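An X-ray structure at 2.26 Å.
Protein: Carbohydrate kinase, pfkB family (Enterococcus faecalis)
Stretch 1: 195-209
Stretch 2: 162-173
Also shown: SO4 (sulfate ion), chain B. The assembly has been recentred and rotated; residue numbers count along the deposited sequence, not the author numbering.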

ATOM      1  N   ASP A 195     -19.556 -27.237 -31.133  1.00 46.10           N
ATOM      2  CA  ASP A 195     -20.042 -28.435 -30.462  1.00 45.91           C
ATOM      3  C   ASP A 195     -20.610 -28.053 -29.095  1.00 45.87           C
ATOM      4  O   ASP A 195     -21.656 -28.555 -28.680  1.00 45.48           O
ATOM      5  CB  ASP A 195     -18.902 -29.440 -30.280  1.00 47.38           C
ATOM      6  CG  ASP A 195     -18.341 -29.937 -31.602  1.00 51.70           C
ATOM      7  OD1 ASP A 195     -19.108 -30.549 -32.379  1.00 53.77           O
ATOM      8  OD2 ASP A 195     -17.139 -29.716 -31.866  1.00 50.88           O
ATOM      9  N   ILE A 196     -19.909 -27.162 -28.396  1.00 45.05           N
ATOM     10  CA  ILE A 196     -20.335 -26.708 -27.072  1.00 43.61           C
ATOM     11  C   ILE A 196     -20.505 -25.198 -27.102  1.00 42.28           C
ATOM     12  O   ILE A 196     -19.578 -24.468 -27.453  1.00 43.28           O
ATOM     13  CB  ILE A 196     -19.296 -27.086 -25.997  1.00 44.08           C
ATOM     14  CG1 ILE A 196     -19.066 -28.598 -26.019  1.00 42.64           C
ATOM     15  CG2 ILE A 196     -19.779 -26.645 -24.617  1.00 44.36           C
ATOM     16  CD1 ILE A 196     -18.008 -29.077 -25.052  1.00 44.33           C
ATOM     17  N   VAL A 197     -21.691 -24.728 -26.737  1.00 40.42           N
ATOM     18  CA  VAL A 197     -21.969 -23.300 -26.765  1.00 39.15           C
ATOM     19  C   VAL A 197     -22.444 -22.743 -25.425  1.00 39.11           C
ATOM     20  O   VAL A 197     -23.278 -23.348 -24.748  1.00 38.61           O
ATOM     21  CB  VAL A 197     -23.031 -22.985 -27.840  1.00 39.09           C
ATOM     22  CG1 VAL A 197     -23.319 -21.498 -27.876  1.00 35.64           C
ATOM     23  CG2 VAL A 197     -22.547 -23.473 -29.206  1.00 39.22           C
ATOM     24  N   PHE A 198     -21.904 -21.584 -25.057  1.00 38.60           N
ATOM     25  CA  PHE A 198     -22.267 -20.911 -23.814  1.00 37.89           C
ATOM     26  C   PHE A 198     -23.072 -19.663 -24.138  1.00 38.79           C
ATOM     27  O   PHE A 198     -22.636 -18.812 -24.910  1.00 39.26           O
ATOM     28  CB  PHE A 198     -21.004 -20.542 -23.030  1.00 36.97           C
ATOM     29  CG  PHE A 198     -20.232 -21.734 -22.545  1.00 33.84           C
ATOM     30  CD1 PHE A 198     -20.696 -22.493 -21.483  1.00 34.62           C
ATOM     31  CD2 PHE A 198     -19.070 -22.132 -23.191  1.00 33.34           C
ATOM     32  CE1 PHE A 198     -20.015 -23.640 -21.070  1.00 34.84           C
ATOM     33  CE2 PHE A 198     -18.381 -23.276 -22.786  1.00 33.14           C
ATOM     34  CZ  PHE A 198     -18.856 -24.033 -21.725  1.00 31.62           C
ATOM     35  N   GLY A 199     -24.261 -19.568 -23.555  1.00 39.84           N
ATOM     36  CA  GLY A 199     -25.112 -18.422 -23.807  1.00 43.52           C
ATOM     37  C   GLY A 199     -26.418 -18.533 -23.047  1.00 46.74           C
ATOM     38  O   GLY A 199     -26.639 -19.504 -22.324  1.00 48.05           O
ATOM     39  N   SER A 200     -27.290 -17.547 -23.214  1.00 48.95           N
ATOM     40  CA  SER A 200     -28.574 -17.550 -22.521  1.00 51.55           C
ATOM     41  C   SER A 200     -29.760 -17.539 -23.476  1.00 54.51           C
ATOM     42  O   SER A 200     -29.608 -17.318 -24.678  1.00 53.59           O
ATOM     43  CB  SER A 200     -28.682 -16.326 -21.621  1.00 50.03           C
ATOM     44  OG  SER A 200     -28.807 -15.155 -22.409  1.00 45.96           O
ATOM     45  N   ARG A 201     -30.943 -17.765 -22.913  1.00 58.59           N
ATOM     46  CA  ARG A 201     -32.183 -17.766 -23.676  1.00 61.86           C
ATOM     47  C   ARG A 201     -32.360 -16.426 -24.379  1.00 63.13           C
ATOM     48  O   ARG A 201     -32.682 -16.374 -25.567  1.00 64.41           O
ATOM     49  CB  ARG A 201     -33.371 -18.003 -22.743  1.00 64.93           C
ATOM     50  CG  ARG A 201     -34.736 -17.811 -23.396  1.00 68.59           C
ATOM     51  CD  ARG A 201     -35.843 -17.838 -22.351  1.00 71.65           C
ATOM     52  NE  ARG A 201     -37.180 -17.794 -22.938  1.00 74.43           N
ATOM     53  CZ  ARG A 201     -37.669 -16.760 -23.617  1.00 75.51           C
ATOM     54  NH1 ARG A 201     -36.930 -15.672 -23.803  1.00 75.63           N
ATOM     55  NH2 ARG A 201     -38.901 -16.814 -24.107  1.00 75.27           N
ATOM     56  N   ARG A 202     -32.148 -15.341 -23.641  1.00 63.58           N
ATOM     57  CA  ARG A 202     -32.295 -14.008 -24.206  1.00 64.32           C
ATOM     58  C   ARG A 202     -31.392 -13.779 -25.411  1.00 63.14           C
ATOM     59  O   ARG A 202     -31.695 -12.944 -26.262  1.00 63.76           O
ATOM     60  CB  ARG A 202     -32.020 -12.937 -23.147  1.00 67.25           C
ATOM     61  CG  ARG A 202     -33.031 -12.919 -22.014  1.00 71.48           C
ATOM     62  CD  ARG A 202     -32.900 -11.658 -21.174  1.00 75.38           C
ATOM     63  NE  ARG A 202     -33.840 -11.648 -20.055  1.00 79.59           N
ATOM     64  CZ  ARG A 202     -33.790 -12.490 -19.027  1.00 81.18           C
ATOM     65  NH1 ARG A 202     -32.841 -13.416 -18.971  1.00 81.70           N
ATOM     66  NH2 ARG A 202     -34.690 -12.407 -18.055  1.00 82.51           N
ATOM     67  N   ASP A 203     -30.279 -14.504 -25.489  1.00 61.36           N
ATOM     68  CA  ASP A 203     -29.392 -14.341 -26.636  1.00 59.81           C
ATOM     69  C   ASP A 203     -30.097 -14.876 -27.877  1.00 58.81           C
ATOM     70  O   ASP A 203     -30.129 -14.222 -28.921  1.00 58.01           O
ATOM     71  CB  ASP A 203     -28.072 -15.097 -26.438  1.00 60.20           C
ATOM     72  CG  ASP A 203     -27.138 -14.406 -25.458  1.00 60.48           C
ATOM     73  OD1 ASP A 203     -26.934 -13.181 -25.591  1.00 62.29           O
ATOM     74  OD2 ASP A 203     -26.597 -15.093 -24.568  1.00 58.46           O
ATOM     75  N   LEU A 204     -30.665 -16.070 -27.751  1.00 56.77           N
ATOM     76  CA  LEU A 204     -31.363 -16.703 -28.858  1.00 57.71           C
ATOM     77  C   LEU A 204     -32.488 -15.815 -29.380  1.00 57.65           C
ATOM     78  O   LEU A 204     -32.613 -15.603 -30.584  1.00 57.59           O
ATOM     79  CB  LEU A 204     -31.925 -18.054 -28.414  1.00 55.41           C
ATOM     80  CG  LEU A 204     -30.878 -18.981 -27.792  1.00 55.84           C
ATOM     81  CD1 LEU A 204     -31.519 -20.305 -27.407  1.00 55.26           C
ATOM     82  CD2 LEU A 204     -29.743 -19.201 -28.780  1.00 54.90           C
ATOM     83  N   VAL A 205     -33.287 -15.276 -28.466  1.00 58.02           N
ATOM     84  CA  VAL A 205     -34.406 -14.420 -28.835  1.00 57.90           C
ATOM     85  C   VAL A 205     -33.995 -13.024 -29.306  1.00 59.56           C
ATOM     86  O   VAL A 205     -34.322 -12.616 -30.424  1.00 60.46           O
ATOM     87  CB  VAL A 205     -35.396 -14.277 -27.652  1.00 57.44           C
ATOM     88  CG1 VAL A 205     -36.491 -13.280 -27.997  1.00 55.71           C
ATOM     89  CG2 VAL A 205     -36.003 -15.635 -27.320  1.00 55.97           C
ATOM     90  N   GLU A 206     -33.273 -12.298 -28.458  1.00 59.38           N
ATOM     91  CA  GLU A 206     -32.851 -10.940 -28.778  1.00 59.29           C
ATOM     92  C   GLU A 206     -31.751 -10.778 -29.814  1.00 58.25           C
ATOM     93  O   GLU A 206     -31.712  -9.769 -30.516  1.00 58.31           O
ATOM     94  CB  GLU A 206     -32.425 -10.213 -27.505  1.00 62.27           C
ATOM     95  CG  GLU A 206     -33.572  -9.845 -26.594  1.00 66.10           C
ATOM     96  CD  GLU A 206     -33.101  -9.124 -25.353  1.00 68.96           C
ATOM     97  OE1 GLU A 206     -32.319  -8.156 -25.496  1.00 69.05           O
ATOM     98  OE2 GLU A 206     -33.515  -9.519 -24.241  1.00 70.82           O
ATOM     99  N   LEU A 207     -30.846 -11.746 -29.911  1.00 56.72           N
ATOM    100  CA  LEU A 207     -29.766 -11.626 -30.882  1.00 56.15           C
ATOM    101  C   LEU A 207     -29.997 -12.450 -32.140  1.00 55.74           C
ATOM    102  O   LEU A 207     -29.886 -11.938 -33.253  1.00 55.28           O
ATOM    103  CB  LEU A 207     -28.429 -12.030 -30.252  1.00 54.69           C
ATOM    104  CG  LEU A 207     -27.247 -12.017 -31.229  1.00 53.80           C
ATOM    105  CD1 LEU A 207     -27.054 -10.613 -31.781  1.00 53.14           C
ATOM    106  CD2 LEU A 207     -25.987 -12.500 -30.529  1.00 53.09           C
ATOM    107  N   LEU A 208     -30.316 -13.726 -31.956  1.00 55.63           N
ATOM    108  CA  LEU A 208     -30.541 -14.624 -33.075  1.00 57.08           C
ATOM    109  C   LEU A 208     -31.971 -14.557 -33.609  1.00 58.80           C
ATOM    110  O   LEU A 208     -32.356 -15.344 -34.469  1.00 59.13           O
ATOM    111  CB  LEU A 208     -30.191 -16.055 -32.665  1.00 56.03           C
ATOM    112  CG  LEU A 208     -28.740 -16.262 -32.218  1.00 55.29           C
ATOM    113  CD1 LEU A 208     -28.514 -17.722 -31.898  1.00 54.72           C
ATOM    114  CD2 LEU A 208     -27.785 -15.806 -33.310  1.00 55.08           C
ATOM    115  N   GLY A 209     -32.747 -13.615 -33.085  1.00 60.28           N
ATOM    116  CA  GLY A 209     -34.117 -13.432 -33.530  1.00 61.60           C
ATOM    117  C   GLY A 209     -35.067 -14.611 -33.414  1.00 62.57           C
ATOM    118  O   GLY A 209     -36.137 -14.590 -34.017  1.00 63.20           O
TER
HETATM  119  S   SO4 B 401     -16.516  -8.044 -22.789  1.00 42.69           S
HETATM  120  O1  SO4 B 401     -17.864  -7.690 -23.272  1.00 42.45           O
HETATM  121  O2  SO4 B 401     -16.626  -9.031 -21.705  1.00 39.44           O
HETATM  122  O3  SO4 B 401     -15.727  -8.618 -23.894  1.00 40.98           O
HETATM  123  O4  SO4 B 401     -15.852  -6.821 -22.309  1.00 40.50           O
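Stretch 2, residues 162-173: KKVCFDFNYRPS

F168, just past the end of its strand, turns its side chain toward stretch 1, which covers 135 Å² of the residue, the largest area in stretch 2, and V197 CG1 comes within 3.3 Å of F168 CE2 at the ring edge. L207 CD2 (4.1 Å from F168 CD1) and L208 CD1 (3.8 Å from F168 CZ) also meet the edge. G199 leaves room here; a CB on it would fall 2.6 Å from F168 CD2. Before this, stretch 2 runs as an extended strand, 163-167, parallel to strand 196-198, with 12° between their directions and 4.7 Å at closest approach. I196 pairs with C165, V197 with F166 and F198 with D167; the side chains of the first and third pairs share one sheet face, those of V197 and F166 the other. The ladder runs I196 N to V164 O (3.0 Å), F166 N to I196 O (2.9 Å), F198 N to F166 O (2.8 Å) and F168 N to F198 O (2.9 Å). At its start D195 grips V164 twice, D195 N giving to V164 O (2.8 Å) and D195 OD2 accepting from V164 N (2.9 Å). Beyond F168 the side chain of Y170 turns back toward stretch 1: one ring face lies under L207 CB, 4.2 Å from the ring centroid, while D203 OD1, from helix 201-206, lies 3.4 Å from Y170 CD2 at the edge.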

ATOM      1  N   LYS A 162     -11.684 -31.552 -34.309  1.00 56.78           N
ATOM      2  CA  LYS A 162     -11.371 -31.092 -32.961  1.00 54.89           C
ATOM      3  C   LYS A 162     -12.641 -30.508 -32.364  1.00 53.65           C
ATOM      4  O   LYS A 162     -13.419 -29.859 -33.066  1.00 54.42           O
ATOM      5  CB  LYS A 162     -10.285 -30.011 -32.993  1.00 53.36           C
ATOM      6  CG  LYS A 162      -8.966 -30.463 -33.599  1.00 52.67           C
ATOM      7  CD  LYS A 162      -8.387 -31.644 -32.842  1.00 52.50           C
ATOM      8  CE  LYS A 162      -7.069 -32.091 -33.446  1.00 51.47           C
ATOM      9  NZ  LYS A 162      -6.479 -33.208 -32.664  1.00 52.77           N
ATOM     10  N   LYS A 163     -12.857 -30.740 -31.074  1.00 52.24           N
ATOM     11  CA  LYS A 163     -14.043 -30.216 -30.408  1.00 51.27           C
ATOM     12  C   LYS A 163     -13.964 -28.686 -30.409  1.00 50.26           C
ATOM     13  O   LYS A 163     -12.902 -28.111 -30.162  1.00 49.72           O
ATOM     14  CB  LYS A 163     -14.116 -30.749 -28.978  1.00 52.51           C
ATOM     15  CG  LYS A 163     -15.508 -30.722 -28.381  1.00 55.67           C
ATOM     16  CD  LYS A 163     -16.458 -31.640 -29.142  1.00 57.90           C
ATOM     17  CE  LYS A 163     -15.986 -33.087 -29.116  1.00 58.43           C
ATOM     18  NZ  LYS A 163     -16.946 -33.991 -29.813  1.00 60.03           N
ATOM     19  N   VAL A 164     -15.085 -28.033 -30.699  1.00 48.27           N
ATOM     20  CA  VAL A 164     -15.130 -26.578 -30.759  1.00 46.65           C
ATOM     21  C   VAL A 164     -16.109 -25.979 -29.751  1.00 46.37           C
ATOM     22  O   VAL A 164     -17.273 -26.379 -29.688  1.00 44.49           O
ATOM     23  CB  VAL A 164     -15.515 -26.106 -32.180  1.00 45.95           C
ATOM     24  CG1 VAL A 164     -15.505 -24.589 -32.256  1.00 45.34           C
ATOM     25  CG2 VAL A 164     -14.548 -26.694 -33.199  1.00 47.02           C
ATOM     26  N   CYS A 165     -15.620 -25.020 -28.964  1.00 45.03           N
ATOM     27  CA  CYS A 165     -16.428 -24.349 -27.948  1.00 42.88           C
ATOM     28  C   CYS A 165     -16.543 -22.879 -28.309  1.00 40.91           C
ATOM     29  O   CYS A 165     -15.621 -22.299 -28.874  1.00 41.07           O
ATOM     30  CB  CYS A 165     -15.781 -24.499 -26.577  1.00 45.41           C
ATOM     31  SG  CYS A 165     -15.386 -26.209 -26.179  1.00 51.83           S
ATOM     32  N   PHE A 166     -17.673 -22.277 -27.967  1.00 38.67           N
ATOM     33  CA  PHE A 166     -17.919 -20.884 -28.301  1.00 38.59           C
ATOM     34  C   PHE A 166     -18.809 -20.219 -27.263  1.00 37.48           C
ATOM     35  O   PHE A 166     -19.745 -20.836 -26.751  1.00 37.75           O
ATOM     36  CB  PHE A 166     -18.594 -20.819 -29.675  1.00 37.74           C
ATOM     37  CG  PHE A 166     -18.998 -19.437 -30.094  1.00 39.32           C
ATOM     38  CD1 PHE A 166     -18.045 -18.503 -30.471  1.00 39.11           C
ATOM     39  CD2 PHE A 166     -20.341 -19.078 -30.135  1.00 40.22           C
ATOM     40  CE1 PHE A 166     -18.421 -17.230 -30.880  1.00 40.28           C
ATOM     41  CE2 PHE A 166     -20.728 -17.806 -30.541  1.00 39.76           C
ATOM     42  CZ  PHE A 166     -19.768 -16.882 -30.917  1.00 40.42           C
ATOM     43  N   ASP A 167     -18.520 -18.957 -26.960  1.00 35.41           N
ATOM     44  CA  ASP A 167     -19.317 -18.220 -25.994  1.00 36.11           C
ATOM     45  C   ASP A 167     -19.937 -16.990 -26.627  1.00 36.93           C
ATOM     46  O   ASP A 167     -19.272 -16.246 -27.345  1.00 37.23           O
ATOM     47  CB  ASP A 167     -18.454 -17.792 -24.795  1.00 36.14           C
ATOM     48  CG  ASP A 167     -17.420 -16.734 -25.161  1.00 37.46           C
ATOM     49  OD1 ASP A 167     -17.575 -15.570 -24.736  1.00 38.71           O
ATOM     50  OD2 ASP A 167     -16.457 -17.057 -25.884  1.00 37.39           O
ATOM     51  N   PHE A 168     -21.225 -16.795 -26.373  1.00 39.39           N
ATOM     52  CA  PHE A 168     -21.930 -15.627 -26.871  1.00 43.46           C
ATOM     53  C   PHE A 168     -21.387 -14.471 -26.031  1.00 44.88           C
ATOM     54  O   PHE A 168     -21.342 -14.563 -24.802  1.00 42.81           O
ATOM     55  CB  PHE A 168     -23.439 -15.762 -26.617  1.00 45.72           C
ATOM     56  CG  PHE A 168     -24.175 -16.579 -27.648  1.00 50.37           C
ATOM     57  CD1 PHE A 168     -24.868 -15.953 -28.679  1.00 53.40           C
ATOM     58  CD2 PHE A 168     -24.194 -17.967 -27.578  1.00 52.19           C
ATOM     59  CE1 PHE A 168     -25.575 -16.702 -29.628  1.00 54.57           C
ATOM     60  CE2 PHE A 168     -24.897 -18.725 -28.519  1.00 54.21           C
ATOM     61  CZ  PHE A 168     -25.587 -18.092 -29.542  1.00 53.99           C
ATOM     62  N   ASN A 169     -20.959 -13.395 -26.676  1.00 46.06           N
ATOM     63  CA  ASN A 169     -20.450 -12.248 -25.936  1.00 47.72           C
ATOM     64  C   ASN A 169     -21.283 -11.046 -26.344  1.00 50.18           C
ATOM     65  O   ASN A 169     -20.754  -9.984 -26.649  1.00 51.82           O
ATOM     66  CB  ASN A 169     -18.978 -11.993 -26.264  1.00 46.61           C
ATOM     67  CG  ASN A 169     -18.298 -11.114 -25.228  1.00 47.31           C
ATOM     68  OD1 ASN A 169     -17.476 -10.261 -25.559  1.00 44.92           O
ATOM     69  ND2 ASN A 169     -18.634 -11.329 -23.962  1.00 46.03           N
ATOM     70  N   TYR A 170     -22.597 -11.236 -26.351  1.00 53.40           N
ATOM     71  CA  TYR A 170     -23.533 -10.188 -26.734  1.00 55.61           C
ATOM     72  C   TYR A 170     -24.036  -9.400 -25.537  1.00 55.69           C
ATOM     73  O   TYR A 170     -24.667  -9.953 -24.639  1.00 55.18           O
ATOM     74  CB  TYR A 170     -24.730 -10.797 -27.473  1.00 58.50           C
ATOM     75  CG  TYR A 170     -25.891  -9.839 -27.658  1.00 62.04           C
ATOM     76  CD1 TYR A 170     -25.742  -8.660 -28.392  1.00 63.54           C
ATOM     77  CD2 TYR A 170     -27.138 -10.111 -27.094  1.00 64.06           C
ATOM     78  CE1 TYR A 170     -26.810  -7.777 -28.562  1.00 65.27           C
ATOM     79  CE2 TYR A 170     -28.214  -9.234 -27.258  1.00 65.49           C
ATOM     80  CZ  TYR A 170     -28.041  -8.071 -27.992  1.00 65.90           C
ATOM     81  OH  TYR A 170     -29.097  -7.204 -28.156  1.00 67.39           O
ATOM     82  N   ARG A 171     -23.752  -8.104 -25.534  1.00 56.62           N
ATOM     83  CA  ARG A 171     -24.196  -7.231 -24.458  1.00 58.38           C
ATOM     84  C   ARG A 171     -25.142  -6.189 -25.044  1.00 60.77           C
ATOM     85  O   ARG A 171     -24.714  -5.230 -25.686  1.00 59.66           O
ATOM     86  CB  ARG A 171     -23.000  -6.563 -23.778  1.00 55.51           C
ATOM     87  CG  ARG A 171     -22.092  -7.552 -23.065  1.00 53.47           C
ATOM     88  CD  ARG A 171     -20.956  -6.855 -22.344  1.00 52.51           C
ATOM     89  NE  ARG A 171     -19.990  -7.799 -21.789  1.00 49.47           N
ATOM     90  CZ  ARG A 171     -20.266  -8.695 -20.848  1.00 47.70           C
ATOM     91  NH1 ARG A 171     -21.488  -8.778 -20.345  1.00 45.46           N
ATOM     92  NH2 ARG A 171     -19.316  -9.513 -20.412  1.00 44.60           N
ATOM     93  N   PRO A 172     -26.453  -6.382 -24.831  1.00 63.89           N
ATOM     94  CA  PRO A 172     -27.515  -5.497 -25.315  1.00 66.35           C
ATOM     95  C   PRO A 172     -27.169  -4.020 -25.154  1.00 68.94           C
ATOM     96  O   PRO A 172     -27.167  -3.255 -26.119  1.00 68.82           O
ATOM     97  CB  PRO A 172     -28.707  -5.900 -24.452  1.00 66.00           C
ATOM     98  CG  PRO A 172     -28.470  -7.362 -24.220  1.00 64.77           C
ATOM     99  CD  PRO A 172     -26.998  -7.401 -23.912  1.00 64.03           C
ATOM    100  N   SER A 173     -26.864  -3.641 -23.918  1.00 71.29           N
ATOM    101  CA  SER A 173     -26.527  -2.267 -23.569  1.00 73.63           C
ATOM    102  C   SER A 173     -25.411  -1.618 -24.387  1.00 74.18           C
ATOM    103  O   SER A 173     -25.403  -0.400 -24.568  1.00 75.56           O
ATOM    104  CB  SER A 173     -26.180  -2.197 -22.079  1.00 74.63           C
ATOM    105  OG  SER A 173     -25.262  -3.220 -21.722  1.00 76.78           O
TER
HETATM  106  O   HOH W   1     -21.787 -16.480 -23.053  1.00 51.86           O